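Local coordinates for protein putative metal-dependent hydrolase (PDB 6KNS) that probably acts as a zinc-dependent hydrolase of the metallo-beta-lactamase fold, related to short-form RNase Z enzymes that process tRNA 3' ends, at residues A[205-216]-A[231-242]; A[178-186]-A[194-205]. All blocks are in the same frame, centred on the assembly; numbering follows the deposited sequence.

Interaction 1: A[205-216]-A[231-242]. With CA (calcium ion), chain E.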
# COMPACT_ATOMS: atom_id res chain seq x y z
N ALA A 205 -19.16 23.24 5.78
CA ALA A 205 -20.33 22.54 6.30
C ALA A 205 -21.40 23.59 6.69
O ALA A 205 -22.59 23.42 6.41
CB ALA A 205 -19.94 21.71 7.50
N LYS A 206 -20.96 24.68 7.30
CA LYS A 206 -21.89 25.70 7.80
C LYS A 206 -22.61 26.37 6.64
O LYS A 206 -23.83 26.32 6.56
CB LYS A 206 -21.18 26.77 8.64
CG LYS A 206 -22.07 27.97 8.94
CD LYS A 206 -21.38 28.96 9.86
CE LYS A 206 -22.35 30.06 10.27
NZ LYS A 206 -21.56 31.26 10.62
N GLU A 207 -21.85 26.96 5.73
CA GLU A 207 -22.46 27.77 4.68
C GLU A 207 -23.19 26.93 3.64
O GLU A 207 -24.11 27.41 3.01
CB GLU A 207 -21.42 28.67 4.03
CG GLU A 207 -20.90 29.67 5.02
CD GLU A 207 -20.15 30.80 4.39
OE1 GLU A 207 -20.61 31.30 3.34
OE2 GLU A 207 -19.11 31.22 4.96
N ALA A 208 -22.79 25.66 3.51
CA ALA A 208 -23.48 24.73 2.59
C ALA A 208 -24.76 24.15 3.22
O ALA A 208 -25.56 23.53 2.54
CB ALA A 208 -22.56 23.61 2.18
N GLY A 209 -24.93 24.32 4.52
CA GLY A 209 -25.98 23.58 5.25
C GLY A 209 -25.80 22.07 5.18
O GLY A 209 -26.72 21.35 4.89
N ALA A 210 -24.59 21.57 5.39
CA ALA A 210 -24.36 20.12 5.39
C ALA A 210 -25.07 19.47 6.58
O ALA A 210 -25.11 20.04 7.66
CB ALA A 210 -22.87 19.81 5.40
N GLY A 211 -25.64 18.29 6.36
CA GLY A 211 -26.28 17.55 7.43
C GLY A 211 -25.31 17.20 8.54
O GLY A 211 -25.66 17.22 9.71
N GLU A 212 -24.09 16.83 8.17
CA GLU A 212 -23.06 16.59 9.16
C GLU A 212 -21.69 16.62 8.50
O GLU A 212 -21.61 16.58 7.27
CB GLU A 212 -23.29 15.26 9.88
CG GLU A 212 -22.96 14.02 9.08
CD GLU A 212 -23.30 12.75 9.83
OE1 GLU A 212 -24.48 12.40 9.80
OE2 GLU A 212 -22.38 12.09 10.40
N LEU A 213 -20.65 16.67 9.32
CA LEU A 213 -19.28 16.85 8.86
C LEU A 213 -18.39 15.73 9.40
O LEU A 213 -18.44 15.41 10.59
CB LEU A 213 -18.75 18.23 9.27
CG LEU A 213 -17.31 18.59 8.95
CD1 LEU A 213 -17.07 18.49 7.43
CD2 LEU A 213 -16.94 19.99 9.49
N LEU A 214 -17.59 15.15 8.50
CA LEU A 214 -16.58 14.13 8.83
C LEU A 214 -15.20 14.60 8.41
O LEU A 214 -14.96 14.85 7.25
CB LEU A 214 -16.87 12.80 8.12
CG LEU A 214 -15.94 11.62 8.45
CD1 LEU A 214 -16.12 11.17 9.91
CD2 LEU A 214 -16.17 10.45 7.51
N LEU A 215 -14.31 14.73 9.38
CA LEU A 215 -13.00 15.25 9.16
C LEU A 215 -12.05 14.10 8.88
O LEU A 215 -12.00 13.13 9.61
CB LEU A 215 -12.55 16.03 10.41
CG LEU A 215 -13.48 17.18 10.83
CD1 LEU A 215 -12.97 17.83 12.15
CD2 LEU A 215 -13.62 18.25 9.73
N THR A 216 -11.25 14.22 7.83
CA THR A 216 -10.37 13.15 7.41
C THR A 216 -9.02 13.70 6.85
O THR A 216 -8.70 14.90 7.00
CB THR A 216 -11.14 12.26 6.40
OG1 THR A 216 -10.37 11.08 6.11
CG2 THR A 216 -11.45 13.01 5.08
N ALA A 231 -13.66 22.67 14.71
CA ALA A 231 -14.67 22.76 13.65
C ALA A 231 -16.03 23.18 14.24
O ALA A 231 -16.76 23.95 13.61
CB ALA A 231 -14.80 21.47 12.87
N LYS A 232 -16.33 22.69 15.44
CA LYS A 232 -17.58 23.03 16.11
C LYS A 232 -17.65 24.51 16.54
O LYS A 232 -18.71 24.95 16.92
CB LYS A 232 -17.84 22.12 17.34
CG LYS A 232 -17.92 20.62 17.07
CD LYS A 232 -19.26 20.15 16.58
CE LYS A 232 -20.42 20.33 17.63
NZ LYS A 232 -21.57 21.12 16.98
N THR A 233 -16.53 25.25 16.51
CA THR A 233 -16.61 26.68 16.86
C THR A 233 -17.25 27.41 15.70
O THR A 233 -17.69 28.52 15.85
CB THR A 233 -15.24 27.32 17.16
OG1 THR A 233 -14.39 27.27 15.99
CG2 THR A 233 -14.59 26.59 18.34
N VAL A 234 -17.31 26.77 14.53
CA VAL A 234 -17.85 27.41 13.31
C VAL A 234 -19.16 26.74 12.90
O VAL A 234 -20.15 27.40 12.65
CB VAL A 234 -16.82 27.34 12.15
CG1 VAL A 234 -17.45 27.78 10.84
CG2 VAL A 234 -15.59 28.24 12.48
N PHE A 235 -19.19 25.41 12.90
CA PHE A 235 -20.34 24.66 12.42
C PHE A 235 -21.07 24.12 13.63
O PHE A 235 -20.45 23.54 14.50
CB PHE A 235 -19.84 23.56 11.50
CG PHE A 235 -20.88 22.60 11.02
CD1 PHE A 235 -21.97 23.02 10.29
CD2 PHE A 235 -20.72 21.24 11.23
CE1 PHE A 235 -22.92 22.10 9.80
CE2 PHE A 235 -21.65 20.33 10.76
CZ PHE A 235 -22.76 20.76 10.04
N SER A 236 -22.38 24.31 13.67
CA SER A 236 -23.18 23.89 14.81
C SER A 236 -23.78 22.49 14.66
O SER A 236 -24.39 21.99 15.60
CB SER A 236 -24.30 24.90 15.08
OG SER A 236 -25.33 24.71 14.15
N GLY A 237 -23.62 21.83 13.52
CA GLY A 237 -24.10 20.46 13.42
C GLY A 237 -23.13 19.39 13.98
O GLY A 237 -22.15 19.69 14.69
N GLU A 238 -23.41 18.15 13.66
CA GLU A 238 -22.57 17.04 14.07
C GLU A 238 -21.24 17.02 13.30
O GLU A 238 -21.21 17.12 12.08
CB GLU A 238 -23.31 15.73 13.83
CG GLU A 238 -22.62 14.52 14.49
CD GLU A 238 -23.26 13.19 14.09
OE1 GLU A 238 -24.32 13.19 13.42
OE2 GLU A 238 -22.68 12.13 14.41
N VAL A 239 -20.16 16.82 14.05
CA VAL A 239 -18.81 16.69 13.53
C VAL A 239 -18.13 15.44 14.15
O VAL A 239 -18.02 15.33 15.39
CB VAL A 239 -17.93 17.94 13.83
CG1 VAL A 239 -16.54 17.79 13.15
CG2 VAL A 239 -18.63 19.24 13.38
N ASN A 240 -17.64 14.56 13.28
CA ASN A 240 -16.89 13.38 13.66
C ASN A 240 -15.49 13.38 13.04
O ASN A 240 -15.22 14.03 12.03
CB ASN A 240 -17.63 12.11 13.22
CG ASN A 240 -18.97 11.99 13.91
OD1 ASN A 240 -19.02 11.85 15.11
ND2 ASN A 240 -20.06 12.07 13.17
N ILE A 241 -14.61 12.63 13.69
CA ILE A 241 -13.26 12.35 13.21
C ILE A 241 -13.31 10.98 12.52
O ILE A 241 -13.78 10.01 13.08
CB ILE A 241 -12.26 12.30 14.38
CG1 ILE A 241 -12.30 13.61 15.20
CG2 ILE A 241 -10.82 12.06 13.87
CD1 ILE A 241 -12.20 14.85 14.31
N ALA A 242 -12.82 10.93 11.29
CA ALA A 242 -12.74 9.71 10.51
C ALA A 242 -11.82 8.67 11.20
O ALA A 242 -10.85 9.05 11.83
CB ALA A 242 -12.19 10.04 9.10
CA CA E . -24.73 10.77 13.68
O HOH W 1 -19.79 12.54 10.60
O HOH W 2 -23.25 9.96 11.87
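Residues Leu213 to Leu215 pair in parallel with Val239 to Ile241, and the axes of strands 212-216 and 238-241 approach to 4.7 Å at 21°. Four backbone bonds zip the strands together: Leu213 N to Glu238 O, Asn240 N to Leu213 O, Leu215 N to Asn240 O and Ala242 N to Leu215 O, each 2.9 Å. Ahead of the strands, the Phe235 ring packs against the last turn of helix 198-208. Ala205 CB sits squarely over one ring face, 3.6 Å from the centroid, in a CH-pi contact. Gly237 N lies over the opposite face, so the ring is sandwiched. With CG anti to the backbone nitrogen (chi1 174°), the ring points its CZ at Ala210 O, 3.4 Å away at the ring edge. On the face of Leu213 and Val239, Leu215 CD1 meets Val239 CG1 at 3.7 Å and also touches Ile241 CD1 and Ala231 CB. The other face is polar at its start. Glu212 and Glu238 run side by side there. Asn240 ND2 donates to Glu238 OE2 at 2.9 Å, reaching it from above the carboxylate plane. A water accepts from the same ND2 and donates to Glu212 OE2 at 2.6 Å. Both Glu238 oxygens bind a calcium ion, OE1 at 2.5 Å. A second water joins that ion to Glu212 OE2. The ion probably eases the repulsion between the two carboxylates. Further along, Leu214 CD1 lies against the backbone N of Ala242. Helix 225-231 links the two strands, giving a beta-alpha-beta unit. Its Leu227 and Ala201 of helix 198-208 pack on Leu215. Strand 177-181 borders strand 212-216 on its other edge, while 238-241 is the outermost strand of this sheet within the chain.

Interaction 2: A[178-186]-A[194-205]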
# COMPACT_ATOMS: atom_id res chain seq x y z
N LEU A 178 -20.76 15.77 4.56
CA LEU A 178 -19.61 16.37 3.94
C LEU A 178 -18.39 15.70 4.54
O LEU A 178 -18.13 15.88 5.74
CB LEU A 178 -19.53 17.86 4.24
CG LEU A 178 -18.27 18.59 3.78
CD1 LEU A 178 -18.10 18.47 2.26
CD2 LEU A 178 -18.34 20.06 4.19
N ILE A 179 -17.65 14.98 3.71
CA ILE A 179 -16.36 14.46 4.06
C ILE A 179 -15.27 15.45 3.58
O ILE A 179 -15.02 15.59 2.39
CB ILE A 179 -16.12 13.08 3.47
CG1 ILE A 179 -17.30 12.15 3.82
CG2 ILE A 179 -14.78 12.56 3.99
CD1 ILE A 179 -17.21 10.73 3.16
N SER A 180 -14.64 16.13 4.54
CA SER A 180 -13.67 17.16 4.27
C SER A 180 -12.33 16.76 4.79
O SER A 180 -12.20 16.30 5.92
CB SER A 180 -14.04 18.47 4.95
OG SER A 180 -13.09 19.47 4.60
N GLU A 181 -11.34 16.95 3.95
CA GLU A 181 -9.97 16.86 4.36
C GLU A 181 -9.79 17.89 5.50
O GLU A 181 -10.50 18.91 5.56
CB GLU A 181 -9.04 17.09 3.16
CG GLU A 181 -8.79 18.52 2.72
CD GLU A 181 -7.30 18.86 2.81
OE1 GLU A 181 -6.83 19.26 3.92
OE2 GLU A 181 -6.60 18.68 1.79
N CYS A 182 -8.89 17.57 6.41
CA CYS A 182 -8.61 18.45 7.51
C CYS A 182 -7.21 18.17 8.00
O CYS A 182 -7.02 17.72 9.11
CB CYS A 182 -9.65 18.19 8.59
SG CYS A 182 -9.63 19.33 9.96
N ASN A 183 -6.22 18.44 7.18
CA ASN A 183 -4.85 18.05 7.48
C ASN A 183 -4.17 18.98 8.49
O ASN A 183 -3.11 18.64 8.98
CB ASN A 183 -4.03 18.00 6.17
CG ASN A 183 -2.96 16.89 6.19
OD1 ASN A 183 -2.30 16.64 7.21
ND2 ASN A 183 -2.83 16.21 5.10
N PHE A 184 -4.76 20.15 8.77
CA PHE A 184 -4.18 21.17 9.66
C PHE A 184 -5.12 21.64 10.77
O PHE A 184 -6.33 21.58 10.60
CB PHE A 184 -3.72 22.38 8.84
CG PHE A 184 -2.49 22.11 8.02
CD1 PHE A 184 -1.25 22.45 8.48
CD2 PHE A 184 -2.58 21.50 6.79
CE1 PHE A 184 -0.10 22.18 7.71
CE2 PHE A 184 -1.45 21.22 6.02
CZ PHE A 184 -0.22 21.56 6.47
N TYR A 185 -4.54 22.10 11.89
CA TYR A 185 -5.29 22.59 13.05
C TYR A 185 -5.66 24.06 12.85
O TYR A 185 -5.15 24.72 11.95
CB TYR A 185 -4.47 22.40 14.36
CG TYR A 185 -4.30 20.93 14.71
CD1 TYR A 185 -3.24 20.16 14.20
CD2 TYR A 185 -5.26 20.27 15.49
CE1 TYR A 185 -3.11 18.80 14.52
CE2 TYR A 185 -5.15 18.91 15.80
CZ TYR A 185 -4.08 18.18 15.29
OH TYR A 185 -3.97 16.86 15.61
N ALA A 186 -6.54 24.56 13.70
CA ALA A 186 -7.17 25.88 13.54
C ALA A 186 -6.17 27.00 13.49
O ALA A 186 -6.39 27.99 12.81
CB ALA A 186 -8.20 26.14 14.68
N GLY A 194 -1.69 23.03 -0.05
CA GLY A 194 -2.92 22.61 -0.72
C GLY A 194 -3.89 21.82 0.17
O GLY A 194 -4.57 20.89 -0.29
N HIS A 195 -3.93 22.21 1.44
CA HIS A 195 -4.81 21.57 2.42
C HIS A 195 -5.64 22.57 3.22
O HIS A 195 -5.41 23.78 3.17
CB HIS A 195 -4.00 20.70 3.39
CG HIS A 195 -3.35 19.52 2.76
ND1 HIS A 195 -4.06 18.56 2.05
CD2 HIS A 195 -2.05 19.13 2.74
CE1 HIS A 195 -3.22 17.63 1.63
NE2 HIS A 195 -1.99 17.97 2.00
N MET A 196 -6.60 22.06 3.96
CA MET A 196 -7.46 22.88 4.81
C MET A 196 -7.27 22.60 6.30
O MET A 196 -6.73 21.56 6.68
CB MET A 196 -8.92 22.64 4.44
CG MET A 196 -9.35 23.47 3.21
SD MET A 196 -11.12 23.37 2.87
CE MET A 196 -11.26 21.66 2.31
N ASN A 197 -7.72 23.54 7.14
CA ASN A 197 -7.80 23.31 8.56
C ASN A 197 -9.25 23.12 9.04
O ASN A 197 -10.22 23.17 8.27
CB ASN A 197 -7.06 24.41 9.37
CG ASN A 197 -7.75 25.80 9.28
OD1 ASN A 197 -8.94 25.94 8.98
ND2 ASN A 197 -6.98 26.82 9.59
N SER A 198 -9.36 22.88 10.33
CA SER A 198 -10.62 22.66 11.01
C SER A 198 -11.64 23.78 10.81
O SER A 198 -12.81 23.49 10.58
CB SER A 198 -10.34 22.42 12.52
OG SER A 198 -9.44 23.42 13.02
N LEU A 199 -11.21 25.04 10.87
CA LEU A 199 -12.12 26.16 10.70
C LEU A 199 -12.70 26.21 9.28
O LEU A 199 -13.88 26.53 9.07
CB LEU A 199 -11.43 27.48 11.03
CG LEU A 199 -10.80 27.57 12.43
CD1 LEU A 199 -10.11 28.95 12.65
CD2 LEU A 199 -11.82 27.32 13.54
N GLU A 200 -11.86 25.85 8.31
CA GLU A 200 -12.24 25.89 6.90
C GLU A 200 -13.23 24.77 6.56
O GLU A 200 -14.24 25.00 5.88
CB GLU A 200 -11.00 25.85 6.02
CG GLU A 200 -10.25 27.21 6.07
CD GLU A 200 -8.78 27.14 5.64
OE1 GLU A 200 -8.15 26.06 5.70
OE2 GLU A 200 -8.24 28.21 5.27
N ALA A 201 -12.95 23.58 7.08
CA ALA A 201 -13.89 22.48 6.93
C ALA A 201 -15.23 22.90 7.57
O ALA A 201 -16.28 22.68 7.00
CB ALA A 201 -13.34 21.22 7.58
N GLY A 202 -15.17 23.50 8.75
CA GLY A 202 -16.38 23.92 9.44
C GLY A 202 -17.19 24.94 8.65
O GLY A 202 -18.43 24.91 8.61
N ARG A 203 -16.47 25.85 8.02
CA ARG A 203 -17.08 26.91 7.27
C ARG A 203 -17.85 26.35 6.11
O ARG A 203 -18.98 26.77 5.85
CB ARG A 203 -16.00 27.87 6.78
CG ARG A 203 -16.56 28.95 5.87
CD ARG A 203 -15.56 30.05 5.59
NE ARG A 203 -16.23 31.18 4.92
CZ ARG A 203 -15.63 32.12 4.20
NH1 ARG A 203 -14.32 32.10 4.01
NH2 ARG A 203 -16.36 33.09 3.66
N ILE A 204 -17.28 25.35 5.44
CA ILE A 204 -17.95 24.73 4.30
C ILE A 204 -19.24 24.05 4.74
O ILE A 204 -20.30 24.30 4.15
CB ILE A 204 -17.09 23.74 3.51
CG1 ILE A 204 -15.89 24.44 2.86
CG2 ILE A 204 -17.92 23.13 2.42
CD1 ILE A 204 -14.70 23.49 2.43
N ALA A 205 -19.16 23.24 5.78
CA ALA A 205 -20.33 22.54 6.30
C ALA A 205 -21.40 23.59 6.69
O ALA A 205 -22.59 23.42 6.41
CB ALA A 205 -19.94 21.71 7.50
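The zinc-site end of a beta-alpha-beta unit is built here, where strand 177-181 runs into a loop that meets the start of helix 198-208. Glu181 and His195 form a His-carboxylate pair. His195 ND1 donates to Glu181 OE2 at 2.6 Å, in the ring plane and on the syn lone pair of the carboxylate. Ser162 N also donates to OE2. The other oxygen, OE1, takes the Met196 N-H at 2.8 Å, from above the carboxylate plane. A bend in the Glu181 chain at chi2 (120°) lets one carboxylate grip both the ring and the backbone beside it. Asn183 CB lies over one face of the His195 ring. Phe184 turns its ring edge to His195, with CE2 at 3.7 Å from His195 CB. Phe184 N donates to Met196 O at 3.2 Å, and Phe184 also packs on Phe86 of the second subunit. Asn197 is the N-cap of the helix. Its OD1 accepts from Glu200 N at 3.0 Å, and Glu200 OE1 accepts from Asn197 N, which completes a capping box. Gln188 O holds the Asn197 ND2. Next to the cap, Cys182 SG rests against the first helical turn, 3.6 Å from Ser198 N. Ala186 CB packs against Leu199 CG. Back along the strand, Ser180 OG touches Ala201 CB and donates to Glu181 O. Leu178 CD2 reaches Ile204 CG2 at 3.6 Å, the two side chains crossing at about a right angle. The His195 side chain comes within about 5 Å of a bound zinc ion (nearest atoms) and touches the zinc ligand Asp161, and its ring meets that of the zinc ligand His217. Such second-shell residues, at a strand end and on a loop beside the two zinc ions, fit the metallo-beta-lactamase fold.

Interactions 1 and 2 lie in series along the chain, with centres about 9 Å apart. Interaction 2 comes first, and Ala205 of helix 198-208 belongs to both. Strands 177-181, 212-216 and 238-241 are parallel neighbours in one sheet. The contacts belong to successive beta-alpha-beta units, joined by helices 198-208 and 225-231. They touch directly: Thr216 O lies 2.7 Å from Cys182 N, and Leu214 N 2.9 Å from Leu178 O, both probable hydrogen bonds. Interaction 2 reaches the zinc site at the C-terminal ends of the strands, where Thr216 of interaction 1 also leads into the zinc ligand His217. Interaction 1 carries the sheet to its outermost strand within the chain and holds a calcium ion near the strand starts.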